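Local coordinates for putative cell invasion protein with MAC/Perforin domain (Bacteroides thetaiotaomicron VPI-5482, PDB 3KK7) that is of unproven function but, as a MACPF-family protein of a gut symbiont, may attach to or insert into membranes, at residues 481-486 with 503-508; 489-494 with 530-535. All blocks are in the same frame, centred on the assembly; numbering follows the deposited sequence.

Contact 1. Residues 481-486 with 503-508; sequences KFKNAN and YYDDDY
Lys483 and Asp505 form a salt bridge at the protein surface, spanning two strands that are not neighbours in the four-stranded sheet of the D3 region: 480-484, an outermost strand, and 499-504, with 489-494 running between them. The pairing is long and loose, with Lys483 NZ 3.6 Å from Asp505 OD2. The closest approach is made lower on the lysine, whose CD lies 3.5 Å from Asp505 OD2, so the carboxylate oxygen rests alongside the bent aliphatic chain as well as beside the ammonium group. Both residues send their CB toward the other segment, and the two side chains meet at about a right angle. The lysine runs extended through chi2 and then folds at chi3 (77°), which leaves CD and NZ at nearly equal distance from the same oxygen. A firmer partner for Lys483 NZ is Asn488 OD1, a hydrogen bond to the loop between strands 480-484 and 489-494, so the aspartate probably adds a second, mainly electrostatic attraction. Asp505 is the centre of an inverse gamma turn, closed by Asp506 N to Tyr504 O at 2.9 Å, just where strand 499-504 has ended. Next, Asp506 OD1 caps the turn into helix 508-512, accepting from Tyr508 N at 3.2 Å, from above the carboxylate plane. Trp490 of the intervening strand 489-494 fills the span between the flanking strands: Lys481 makes a cation-pi contact with it, Lys483 touches it, and the Tyr503 ring meets it with planes at about 40°, while helix 516-521 packs on Tyr503.

Contact 2. Residues 489-494 with 530-535; sequences IWYIYN and TTLYQR
Leu532 of helix 529-535 pushes its two methyl groups against Tyr491 and Tyr493 of strand 489-494, two residues apart and directed to the same face of the sheet. The main interaction is CH-pi in character: Leu532 CD2 lies over one face of the Tyr491 ring, at 3.4 Å from Tyr491 CD1 and 3.6 Å from Tyr491 CB, so it sits near the root of the ring, away from the hydroxyl. The Tyr491 ring is brought beneath it with CG anti to the carbonyl carbon (chi1 -65°). Plain apolar packing comes from the other branch, where Leu532 CD1 touches Tyr493 CB at 4.1 Å and approaches that ring obliquely. Tyr493 CG stands between the backbone N and the carbonyl carbon (chi1 67°), which turns the ring away from the methyl and leaves CB as its nearest atom. Leu532 thus fits over the pair with a different methyl for each tyrosine, and all three residues are buried. The polar end of Tyr493 is held outside the contact: its OH donates a hydrogen bond to Lys525 O, in the segment leading to the helix. Phe482 of strand 480-484 touches both Leu532 and Tyr493, while Ala502 and Cys500 of strand 499-504 touch Tyr491 and Tyr493, respectively. The helix thereby covers one face of the sheet, and its Tyr533 reaches on to helix 177-186.

Overall arrangement
The centres of contacts 1 and 2 lie about 12 Å apart, and all four segments belong to the D3 region near the C-terminus. Their segments alternate along the chain: 481-486, 489-494, 503-508, then 530-535. Strand 489-494 is the shared element, lying between strands 480-484 and 499-504 in one sheet and joined to both by backbone hydrogen bonds, among them Trp490 N with Tyr503 O at 2.8 Å. Contact 1 spans this strand at the surface, whereas contact 2 packs a later helix on the sheet in the interior. Together they link three consecutive strands of this sheet with helix 529-535, all within the C-terminal D3 region.

Contact 1. Residues 481-486 with 503-508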
ATOM      1  N   LYS A 481     -23.160  -3.807  19.572  1.00 31.98           N
ATOM      2  CA  LYS A 481     -22.813  -3.423  18.220  1.00 31.57           C
ATOM      3  C   LYS A 481     -23.444  -2.074  17.877  1.00 31.19           C
ATOM      4  O   LYS A 481     -24.436  -1.648  18.501  1.00 31.36           O
ATOM      5  CB  LYS A 481     -23.293  -4.492  17.233  1.00 31.33           C
ATOM      6  CG  LYS A 481     -24.788  -4.466  17.022  1.00 31.57           C
ATOM      7  CD  LYS A 481     -25.314  -5.645  16.229  1.00 32.10           C
ATOM      8  CE  LYS A 481     -26.791  -5.440  15.906  1.00 31.50           C
ATOM      9  NZ  LYS A 481     -27.344  -6.626  15.252  1.00 32.31           N
ATOM     10  N   PHE A 482     -22.866  -1.415  16.880  1.00 30.27           N
ATOM     11  CA  PHE A 482     -23.502  -0.248  16.275  1.00 29.70           C
ATOM     12  C   PHE A 482     -23.003  -0.078  14.836  1.00 29.07           C
ATOM     13  O   PHE A 482     -21.910  -0.551  14.487  1.00 28.32           O
ATOM     14  CB  PHE A 482     -23.248   1.020  17.100  1.00 29.46           C
ATOM     15  CG  PHE A 482     -21.848   1.543  16.988  1.00 29.84           C
ATOM     16  CD1 PHE A 482     -20.825   1.000  17.759  1.00 31.66           C
ATOM     17  CD2 PHE A 482     -21.545   2.577  16.101  1.00 29.75           C
ATOM     18  CE1 PHE A 482     -19.513   1.491  17.655  1.00 32.80           C
ATOM     19  CE2 PHE A 482     -20.234   3.069  15.978  1.00 30.00           C
ATOM     20  CZ  PHE A 482     -19.214   2.529  16.752  1.00 30.89           C
ATOM     21  N   LYS A 483     -23.815   0.590  14.016  1.00 28.38           N
ATOM     22  CA  LYS A 483     -23.436   0.899  12.651  1.00 28.14           C
ATOM     23  C   LYS A 483     -23.011   2.344  12.505  1.00 27.71           C
ATOM     24  O   LYS A 483     -23.757   3.237  12.878  1.00 28.38           O
ATOM     25  CB  LYS A 483     -24.591   0.627  11.692  1.00 27.88           C
ATOM     26  CG  LYS A 483     -24.144   0.560  10.258  1.00 27.93           C
ATOM     27  CD  LYS A 483     -25.253   0.138   9.331  1.00 28.72           C
ATOM     28  CE  LYS A 483     -26.200   1.273   9.064  1.00 29.54           C
ATOM     29  NZ  LYS A 483     -26.956   0.977   7.835  1.00 31.75           N
ATOM     30  N   ASN A 484     -21.829   2.565  11.932  1.00 27.13           N
ATOM     31  CA  ASN A 484     -21.390   3.901  11.524  1.00 26.73           C
ATOM     32  C   ASN A 484     -22.189   4.315  10.287  1.00 26.94           C
ATOM     33  O   ASN A 484     -22.179   3.633   9.269  1.00 26.93           O
ATOM     34  CB  ASN A 484     -19.886   3.898  11.229  1.00 26.28           C
ATOM     35  CG  ASN A 484     -19.348   5.269  10.880  1.00 26.47           C
ATOM     36  OD1 ASN A 484     -19.807   5.907   9.932  1.00 27.58           O
ATOM     37  ND2 ASN A 484     -18.356   5.729  11.635  1.00 25.04           N
ATOM     38  N   ALA A 485     -22.888   5.435  10.389  1.00 27.28           N
ATOM     39  CA  ALA A 485     -23.775   5.884   9.327  1.00 27.55           C
ATOM     40  C   ALA A 485     -23.011   6.408   8.127  1.00 27.89           C
ATOM     41  O   ALA A 485     -23.456   6.241   7.008  1.00 27.81           O
ATOM     42  CB  ALA A 485     -24.721   6.958   9.846  1.00 27.52           C
ATOM     43  N   ASN A 486     -21.878   7.067   8.347  1.00 28.20           N
ATOM     44  CA  ASN A 486     -21.095   7.572   7.215  1.00 28.45           C
ATOM     45  C   ASN A 486     -20.586   6.436   6.339  1.00 27.93           C
ATOM     46  O   ASN A 486     -20.574   6.555   5.127  1.00 28.18           O
ATOM     47  CB  ASN A 486     -19.850   8.371   7.654  1.00 28.83           C
ATOM     48  CG  ASN A 486     -20.189   9.670   8.333  1.00 30.30           C
ATOM     49  OD1 ASN A 486     -20.864  10.530   7.765  1.00 33.52           O
ATOM     50  ND2 ASN A 486     -19.698   9.836   9.560  1.00 32.50           N
ATOM     51  N   TYR A 503     -17.225  -5.103  10.175  1.00 27.78           N
ATOM     52  CA  TYR A 503     -17.542  -5.555   8.803  1.00 27.76           C
ATOM     53  C   TYR A 503     -18.508  -4.590   8.113  1.00 27.47           C
ATOM     54  O   TYR A 503     -19.407  -4.051   8.764  1.00 26.92           O
ATOM     55  CB  TYR A 503     -18.092  -7.010   8.746  1.00 27.88           C
ATOM     56  CG  TYR A 503     -19.415  -7.304   9.468  1.00 29.12           C
ATOM     57  CD1 TYR A 503     -19.438  -7.873  10.736  1.00 30.27           C
ATOM     58  CD2 TYR A 503     -20.647  -7.060   8.852  1.00 30.18           C
ATOM     59  CE1 TYR A 503     -20.666  -8.151  11.391  1.00 31.44           C
ATOM     60  CE2 TYR A 503     -21.861  -7.327   9.488  1.00 28.58           C
ATOM     61  CZ  TYR A 503     -21.864  -7.870  10.749  1.00 31.42           C
ATOM     62  OH  TYR A 503     -23.070  -8.133  11.368  1.00 34.39           O
ATOM     63  N   TYR A 504     -18.310  -4.375   6.808  1.00 27.24           N
ATOM     64  CA  TYR A 504     -19.257  -3.603   5.993  1.00 27.25           C
ATOM     65  C   TYR A 504     -20.630  -4.287   5.993  1.00 26.55           C
ATOM     66  O   TYR A 504     -20.706  -5.504   6.068  1.00 25.94           O
ATOM     67  CB  TYR A 504     -18.741  -3.422   4.564  1.00 27.54           C
ATOM     68  CG  TYR A 504     -19.718  -2.660   3.702  1.00 30.17           C
ATOM     69  CD1 TYR A 504     -19.798  -1.266   3.755  1.00 32.01           C
ATOM     70  CD2 TYR A 504     -20.619  -3.341   2.870  1.00 33.16           C
ATOM     71  CE1 TYR A 504     -20.740  -0.571   2.984  1.00 33.77           C
ATOM     72  CE2 TYR A 504     -21.562  -2.654   2.095  1.00 33.67           C
ATOM     73  CZ  TYR A 504     -21.614  -1.283   2.160  1.00 34.54           C
ATOM     74  OH  TYR A 504     -22.546  -0.639   1.391  1.00 37.27           O
ATOM     75  N   ASP A 505     -21.698  -3.488   5.914  1.00 26.04           N
ATOM     76  CA  ASP A 505     -23.064  -3.966   6.117  1.00 26.04           C
ATOM     77  C   ASP A 505     -23.651  -4.680   4.900  1.00 26.03           C
ATOM     78  O   ASP A 505     -24.469  -4.134   4.137  1.00 25.59           O
ATOM     79  CB  ASP A 505     -23.989  -2.820   6.549  1.00 26.08           C
ATOM     80  CG  ASP A 505     -25.346  -3.309   7.043  1.00 25.54           C
ATOM     81  OD1 ASP A 505     -25.489  -4.518   7.306  1.00 25.66           O
ATOM     82  OD2 ASP A 505     -26.269  -2.486   7.204  1.00 27.06           O
ATOM     83  N   ASP A 506     -23.209  -5.916   4.740  1.00 26.12           N
ATOM     84  CA  ASP A 506     -23.754  -6.818   3.763  1.00 26.43           C
ATOM     85  C   ASP A 506     -23.765  -8.165   4.434  1.00 26.07           C
ATOM     86  O   ASP A 506     -22.718  -8.690   4.779  1.00 26.29           O
ATOM     87  CB  ASP A 506     -22.913  -6.865   2.491  1.00 26.68           C
ATOM     88  CG  ASP A 506     -23.631  -7.589   1.338  1.00 28.91           C
ATOM     89  OD1 ASP A 506     -24.415  -8.543   1.568  1.00 29.12           O
ATOM     90  OD2 ASP A 506     -23.395  -7.199   0.181  1.00 33.06           O
ATOM     91  N   ASP A 507     -24.961  -8.714   4.610  1.00 25.95           N
ATOM     92  CA  ASP A 507     -25.148 -10.005   5.256  1.00 25.74           C
ATOM     93  C   ASP A 507     -24.248 -11.124   4.684  1.00 25.40           C
ATOM     94  O   ASP A 507     -23.893 -12.065   5.406  1.00 25.22           O
ATOM     95  CB  ASP A 507     -26.643 -10.400   5.235  1.00 25.87           C
ATOM     96  CG  ASP A 507     -27.503  -9.606   6.267  1.00 25.99           C
ATOM     97  OD1 ASP A 507     -26.957  -8.837   7.079  1.00 24.88           O
ATOM     98  OD2 ASP A 507     -28.741  -9.769   6.279  1.00 25.06           O
ATOM     99  N   TYR A 508     -23.819 -11.020   3.431  1.00 24.90           N
ATOM    100  CA  TYR A 508     -22.945 -12.059   2.901  1.00 25.49           C
ATOM    101  C   TYR A 508     -21.702 -12.278   3.787  1.00 26.25           C
ATOM    102  O   TYR A 508     -21.196 -13.389   3.858  1.00 26.57           O
ATOM    103  CB  TYR A 508     -22.543 -11.781   1.448  1.00 25.46           C
ATOM    104  CG  TYR A 508     -21.137 -11.186   1.217  1.00 26.38           C
ATOM    105  CD1 TYR A 508     -20.013 -12.000   1.082  1.00 25.95           C
ATOM    106  CD2 TYR A 508     -20.949  -9.817   1.089  1.00 25.51           C
ATOM    107  CE1 TYR A 508     -18.751 -11.448   0.846  1.00 25.10           C
ATOM    108  CE2 TYR A 508     -19.714  -9.285   0.861  1.00 25.05           C
ATOM    109  CZ  TYR A 508     -18.616 -10.099   0.735  1.00 25.02           C
ATOM    110  OH  TYR A 508     -17.371  -9.538   0.515  1.00 24.88           O
TER

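Contact 2. Residues 489-494 with 530-535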
ATOM      1  N   ILE A 489     -20.344   0.600   8.305  1.00 26.72           N
ATOM      2  CA  ILE A 489     -19.613  -0.497   8.917  1.00 26.46           C
ATOM      3  C   ILE A 489     -20.272  -0.813  10.245  1.00 26.66           C
ATOM      4  O   ILE A 489     -20.677   0.094  10.990  1.00 26.95           O
ATOM      5  CB  ILE A 489     -18.121  -0.155   9.119  1.00 26.04           C
ATOM      6  CG1 ILE A 489     -17.485   0.154   7.751  1.00 26.02           C
ATOM      7  CG2 ILE A 489     -17.401  -1.296   9.820  1.00 25.43           C
ATOM      8  CD1 ILE A 489     -16.061   0.607   7.812  1.00 24.02           C
ATOM      9  N   TRP A 490     -20.425  -2.105  10.510  1.00 26.44           N
ATOM     10  CA  TRP A 490     -20.886  -2.573  11.799  1.00 26.31           C
ATOM     11  C   TRP A 490     -19.649  -2.767  12.641  1.00 25.86           C
ATOM     12  O   TRP A 490     -18.646  -3.283  12.154  1.00 25.77           O
ATOM     13  CB  TRP A 490     -21.635  -3.896  11.682  1.00 26.27           C
ATOM     14  CG  TRP A 490     -23.082  -3.757  11.312  1.00 27.01           C
ATOM     15  CD1 TRP A 490     -23.643  -4.060  10.112  1.00 27.00           C
ATOM     16  CD2 TRP A 490     -24.152  -3.309  12.155  1.00 27.91           C
ATOM     17  NE1 TRP A 490     -24.993  -3.820  10.145  1.00 28.18           N
ATOM     18  CE2 TRP A 490     -25.337  -3.356  11.383  1.00 28.62           C
ATOM     19  CE3 TRP A 490     -24.232  -2.883  13.485  1.00 27.89           C
ATOM     20  CZ2 TRP A 490     -26.590  -2.978  11.891  1.00 27.65           C
ATOM     21  CZ3 TRP A 490     -25.489  -2.508  13.997  1.00 28.29           C
ATOM     22  CH2 TRP A 490     -26.642  -2.558  13.197  1.00 27.38           C
ATOM     23  N   TYR A 491     -19.708  -2.304  13.881  1.00 25.79           N
ATOM     24  CA  TYR A 491     -18.638  -2.518  14.844  1.00 25.74           C
ATOM     25  C   TYR A 491     -19.266  -3.254  16.020  1.00 26.53           C
ATOM     26  O   TYR A 491     -20.155  -2.714  16.705  1.00 26.47           O
ATOM     27  CB  TYR A 491     -18.014  -1.199  15.290  1.00 25.59           C
ATOM     28  CG  TYR A 491     -17.302  -0.461  14.207  1.00 23.28           C
ATOM     29  CD1 TYR A 491     -15.986  -0.761  13.902  1.00 23.29           C
ATOM     30  CD2 TYR A 491     -17.928   0.537  13.479  1.00 21.91           C
ATOM     31  CE1 TYR A 491     -15.295  -0.086  12.889  1.00 20.84           C
ATOM     32  CE2 TYR A 491     -17.241   1.219  12.462  1.00 20.68           C
ATOM     33  CZ  TYR A 491     -15.925   0.889  12.181  1.00 20.13           C
ATOM     34  OH  TYR A 491     -15.217   1.524  11.199  1.00 20.65           O
ATOM     35  N   ILE A 492     -18.843  -4.511  16.182  1.00 27.31           N
ATOM     36  CA  ILE A 492     -19.269  -5.373  17.278  1.00 28.10           C
ATOM     37  C   ILE A 492     -18.130  -5.384  18.289  1.00 28.41           C
ATOM     38  O   ILE A 492     -17.011  -5.774  17.967  1.00 28.55           O
ATOM     39  CB  ILE A 492     -19.607  -6.783  16.786  1.00 28.07           C
ATOM     40  CG1 ILE A 492     -20.586  -6.667  15.615  1.00 29.91           C
ATOM     41  CG2 ILE A 492     -20.211  -7.606  17.898  1.00 27.35           C
ATOM     42  CD1 ILE A 492     -21.283  -7.968  15.225  1.00 32.29           C
ATOM     43  N   TYR A 493     -18.417  -4.916  19.499  1.00 28.73           N
ATOM     44  CA  TYR A 493     -17.374  -4.639  20.473  1.00 28.97           C
ATOM     45  C   TYR A 493     -17.709  -5.223  21.814  1.00 28.60           C
ATOM     46  O   TYR A 493     -18.873  -5.291  22.194  1.00 28.50           O
ATOM     47  CB  TYR A 493     -17.146  -3.126  20.614  1.00 29.10           C
ATOM     48  CG  TYR A 493     -18.295  -2.345  21.218  1.00 28.99           C
ATOM     49  CD1 TYR A 493     -19.374  -1.948  20.435  1.00 29.16           C
ATOM     50  CD2 TYR A 493     -18.275  -1.964  22.566  1.00 30.03           C
ATOM     51  CE1 TYR A 493     -20.412  -1.204  20.969  1.00 30.75           C
ATOM     52  CE2 TYR A 493     -19.318  -1.226  23.123  1.00 29.88           C
ATOM     53  CZ  TYR A 493     -20.386  -0.854  22.322  1.00 30.98           C
ATOM     54  OH  TYR A 493     -21.429  -0.137  22.864  1.00 33.18           O
ATOM     55  N   ASN A 494     -16.658  -5.658  22.502  1.00 28.60           N
ATOM     56  CA  ASN A 494     -16.745  -6.217  23.847  1.00 28.39           C
ATOM     57  C   ASN A 494     -16.191  -5.200  24.846  1.00 28.40           C
ATOM     58  O   ASN A 494     -14.968  -5.051  24.961  1.00 28.31           O
ATOM     59  CB  ASN A 494     -15.949  -7.515  23.917  1.00 28.20           C
ATOM     60  CG  ASN A 494     -16.113  -8.233  25.241  1.00 27.25           C
ATOM     61  OD1 ASN A 494     -16.023  -7.628  26.315  1.00 26.34           O
ATOM     62  ND2 ASN A 494     -16.338  -9.534  25.169  1.00 25.76           N
ATOM     63  N   THR A 530     -14.215   7.741  18.159  1.00 27.93           N
ATOM     64  CA  THR A 530     -12.929   8.073  18.760  1.00 27.73           C
ATOM     65  C   THR A 530     -12.716   7.147  19.946  1.00 27.89           C
ATOM     66  O   THR A 530     -11.620   6.639  20.124  1.00 27.67           O
ATOM     67  CB  THR A 530     -12.779   9.591  19.131  1.00 27.83           C
ATOM     68  OG1 THR A 530     -13.587   9.895  20.261  1.00 28.57           O
ATOM     69  CG2 THR A 530     -13.196  10.527  17.996  1.00 26.33           C
ATOM     70  N   THR A 531     -13.777   6.876  20.715  1.00 28.26           N
ATOM     71  CA  THR A 531     -13.713   5.909  21.824  1.00 28.18           C
ATOM     72  C   THR A 531     -13.341   4.532  21.291  1.00 28.63           C
ATOM     73  O   THR A 531     -12.474   3.843  21.839  1.00 29.13           O
ATOM     74  CB  THR A 531     -15.053   5.836  22.613  1.00 28.51           C
ATOM     75  OG1 THR A 531     -15.204   7.029  23.389  1.00 27.69           O
ATOM     76  CG2 THR A 531     -15.121   4.598  23.543  1.00 26.69           C
ATOM     77  N   LEU A 532     -13.965   4.133  20.200  1.00 28.87           N
ATOM     78  CA  LEU A 532     -13.681   2.824  19.640  1.00 29.09           C
ATOM     79  C   LEU A 532     -12.202   2.672  19.301  1.00 29.33           C
ATOM     80  O   LEU A 532     -11.526   1.779  19.805  1.00 30.11           O
ATOM     81  CB  LEU A 532     -14.540   2.584  18.401  1.00 29.30           C
ATOM     82  CG  LEU A 532     -14.757   1.118  18.033  1.00 29.91           C
ATOM     83  CD1 LEU A 532     -15.435   0.383  19.226  1.00 27.75           C
ATOM     84  CD2 LEU A 532     -15.586   1.026  16.728  1.00 29.30           C
ATOM     85  N   TYR A 533     -11.667   3.559  18.479  1.00 29.32           N
ATOM     86  CA  TYR A 533     -10.285   3.377  18.058  1.00 29.19           C
ATOM     87  C   TYR A 533      -9.255   3.786  19.104  1.00 29.34           C
ATOM     88  O   TYR A 533      -8.084   3.431  18.988  1.00 29.80           O
ATOM     89  CB  TYR A 533     -10.002   4.042  16.695  1.00 28.77           C
ATOM     90  CG  TYR A 533     -10.243   5.539  16.558  1.00 28.02           C
ATOM     91  CD1 TYR A 533      -9.479   6.468  17.269  1.00 27.58           C
ATOM     92  CD2 TYR A 533     -11.167   6.033  15.638  1.00 28.16           C
ATOM     93  CE1 TYR A 533      -9.651   7.846  17.099  1.00 27.56           C
ATOM     94  CE2 TYR A 533     -11.359   7.416  15.477  1.00 28.05           C
ATOM     95  CZ  TYR A 533     -10.595   8.315  16.215  1.00 27.72           C
ATOM     96  OH  TYR A 533     -10.786   9.671  16.076  1.00 26.11           O
ATOM     97  N   GLN A 534      -9.648   4.553  20.106  1.00 29.65           N
ATOM     98  CA  GLN A 534      -8.679   4.910  21.148  1.00 30.13           C
ATOM     99  C   GLN A 534      -8.557   3.820  22.203  1.00 31.16           C
ATOM    100  O   GLN A 534      -7.498   3.687  22.827  1.00 31.22           O
ATOM    101  CB  GLN A 534      -9.005   6.247  21.813  1.00 29.29           C
ATOM    102  CG  GLN A 534      -8.763   7.401  20.897  1.00 27.93           C
ATOM    103  CD  GLN A 534      -8.883   8.724  21.561  1.00 27.67           C
ATOM    104  OE1 GLN A 534      -9.410   8.861  22.675  1.00 28.27           O
ATOM    105  NE2 GLN A 534      -8.379   9.729  20.888  1.00 29.42           N
ATOM    106  N   ARG A 535      -9.634   3.055  22.401  1.00 32.06           N
ATOM    107  CA  ARG A 535      -9.708   2.117  23.508  1.00 32.88           C
ATOM    108  C   ARG A 535      -9.925   0.680  23.089  1.00 32.70           C
ATOM    109  O   ARG A 535      -9.821  -0.200  23.928  1.00 33.23           O
ATOM    110  CB  ARG A 535     -10.800   2.558  24.497  1.00 33.43           C
ATOM    111  CG  ARG A 535     -10.515   3.930  25.219  1.00 35.89           C
ATOM    112  CD  ARG A 535     -11.629   4.334  26.228  1.00 38.91           C
ATOM    113  NE  ARG A 535     -12.041   3.174  27.033  1.00 42.36           N
ATOM    114  CZ  ARG A 535     -13.189   3.055  27.709  1.00 44.53           C
ATOM    115  NH1 ARG A 535     -14.074   4.054  27.751  1.00 46.11           N
ATOM    116  NH2 ARG A 535     -13.444   1.922  28.365  1.00 44.27           N
TER